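Local structure of blood group a-and b-cleaving endo-beta-galactosidase (Streptococcus pneumoniae, 2YGM) at residues G62-S67 with G158-F163. The protein probably binds blood-group oligosaccharides through tandem NPCBM/NEW2 carbohydrate-binding domains of an endo-beta-galactosidase that cleaves A and B antigens. Residues are numbered along the deposited sequence; the frame is centred on the assembly and turned at random.
Sequences GTVADS and GDEVVF. With CA (calcium ion), chain E; GLA (alpha-D-galactopyranose), chain C.
V64 and E160 face the bound alpha-galactose from the two segments, their side chains crossing at a slant. V64 CG2 packs 3.8 Å from E160 OE2, while its other methyl, CG1, lies 3.8 Å from sugar atom C6. E160 CG stands anti to the carbonyl carbon (chi1 -54°), and a bend at chi2 (-87°) brings the carboxylate to the sugar: OE2 accepts a short bond from GLA O4 (2.5 Å) and a weak one from O3. T35 OG1 also bonds to OE2, and G158 N donates to GLA O5 at 3.3 Å. On the other side of the backbone, A65 CB rests on D159 CB (3.8 Å), and D159 OD2 binds calcium at 2.3 Å; the carbonyls of V102, A152 and H155 and a water are further ligands. T63 and V161 run side by side in the same direction, with T63 CG2 reaching the edge of the F163 ring near its plane.

Within the first NPCBM/NEW2 domain, the one antiparallel bridge joins G62, ending strand 60-62, to V162 of strand 161-171 as a non-hydrogen-bonded pair. T63 N donates to V161 O almost straight (172° at the hydrogen). Farther on, D159 O takes A65 N in its carbonyl plane and also V161 N, the latter closing an inverse gamma turn centred on E160. The carbonyl of buried D159, whose carboxylate binds calcium, ties the turn to the 62-67 loop. This chemistry implies a galactose site combining polar recognition by E160 with apolar contact from V64 on the facing loop; calcium probably steadies the 158-160 turn.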
# COMPACT_ATOMS: atom_id res chain seq x y z
N GLY A 62 18.65 4.06 -0.66
CA GLY A 62 19.86 4.60 -0.05
C GLY A 62 21.12 3.89 -0.50
O GLY A 62 21.25 2.68 -0.34
N THR A 63 22.07 4.65 -1.06
CA THR A 63 23.30 4.07 -1.59
C THR A 63 24.55 4.90 -1.29
O THR A 63 24.46 5.97 -0.69
CB THR A 63 23.19 3.78 -3.12
OG1 THR A 63 24.30 2.97 -3.54
CG2 THR A 63 23.17 5.08 -3.94
N VAL A 64 25.70 4.37 -1.68
CA VAL A 64 26.95 5.12 -1.66
C VAL A 64 27.42 5.25 -3.10
O VAL A 64 27.49 4.26 -3.82
CB VAL A 64 28.03 4.42 -0.79
CG1 VAL A 64 29.40 5.06 -0.99
CG2 VAL A 64 27.64 4.47 0.69
N ALA A 65 27.70 6.48 -3.52
CA ALA A 65 28.14 6.77 -4.89
C ALA A 65 29.46 6.08 -5.21
O ALA A 65 30.28 5.84 -4.32
CB ALA A 65 28.26 8.27 -5.10
N ASP A 66 29.67 5.76 -6.49
CA ASP A 66 30.93 5.17 -6.95
C ASP A 66 31.34 5.83 -8.27
O ASP A 66 31.21 7.05 -8.42
CB ASP A 66 30.81 3.65 -7.07
CG ASP A 66 32.12 2.93 -6.77
OD1 ASP A 66 33.09 3.58 -6.34
OD2 ASP A 66 32.18 1.70 -6.96
N SER A 67 31.83 5.05 -9.24
CA SER A 67 32.24 5.62 -10.53
C SER A 67 31.64 4.93 -11.76
O SER A 67 32.38 4.43 -12.61
CB SER A 67 33.77 5.69 -10.63
OG SER A 67 34.29 6.77 -9.88
N GLY A 158 31.40 9.23 2.63
CA GLY A 158 30.23 10.01 3.05
C GLY A 158 29.22 10.30 1.96
O GLY A 158 28.27 11.06 2.18
N ASP A 159 29.41 9.69 0.79
CA ASP A 159 28.53 9.91 -0.35
C ASP A 159 27.24 9.11 -0.22
O ASP A 159 26.88 8.32 -1.10
CB ASP A 159 29.25 9.55 -1.66
CG ASP A 159 30.43 10.46 -1.95
OD1 ASP A 159 30.73 11.36 -1.13
OD2 ASP A 159 31.08 10.28 -3.00
N GLU A 160 26.53 9.35 0.88
CA GLU A 160 25.29 8.66 1.20
C GLU A 160 24.13 9.17 0.34
O GLU A 160 23.20 9.80 0.86
CB GLU A 160 24.94 8.84 2.68
CG GLU A 160 26.05 8.46 3.66
CD GLU A 160 26.03 7.00 4.01
OE1 GLU A 160 24.95 6.50 4.41
OE2 GLU A 160 27.08 6.35 3.90
N VAL A 161 24.19 8.91 -0.96
CA VAL A 161 23.16 9.38 -1.88
C VAL A 161 21.86 8.67 -1.59
O VAL A 161 21.82 7.44 -1.44
CB VAL A 161 23.56 9.17 -3.36
CG1 VAL A 161 22.37 9.44 -4.29
CG2 VAL A 161 24.73 10.07 -3.73
N VAL A 162 20.79 9.46 -1.49
CA VAL A 162 19.45 8.93 -1.34
C VAL A 162 18.54 9.37 -2.48
O VAL A 162 18.54 10.54 -2.89
CB VAL A 162 18.81 9.30 0.04
CG1 VAL A 162 19.48 8.51 1.17
CG2 VAL A 162 18.88 10.80 0.31
N PHE A 163 17.80 8.41 -3.02
CA PHE A 163 16.74 8.70 -3.96
C PHE A 163 15.43 8.67 -3.19
O PHE A 163 14.68 7.70 -3.24
CB PHE A 163 16.76 7.70 -5.12
CG PHE A 163 18.00 7.79 -5.97
CD1 PHE A 163 19.15 7.08 -5.62
CD2 PHE A 163 18.01 8.57 -7.11
CE1 PHE A 163 20.29 7.15 -6.41
CE2 PHE A 163 19.15 8.65 -7.90
CZ PHE A 163 20.30 7.94 -7.55
CA CA E . 32.92 11.71 -3.14
C1 GLA C . 32.69 6.85 5.17
C2 GLA C . 31.33 6.98 5.87
C3 GLA C . 30.54 5.68 5.73
C4 GLA C . 30.37 5.33 4.26
C5 GLA C . 31.74 5.24 3.58
C6 GLA C . 31.58 5.02 2.08
O2 GLA C . 31.50 7.27 7.24
O3 GLA C . 29.29 5.81 6.35
O4 GLA C . 29.57 6.31 3.62
O5 GLA C . 32.53 6.40 3.82
O6 GLA C . 32.83 5.14 1.43
O HOH W 1 34.70 12.88 -3.97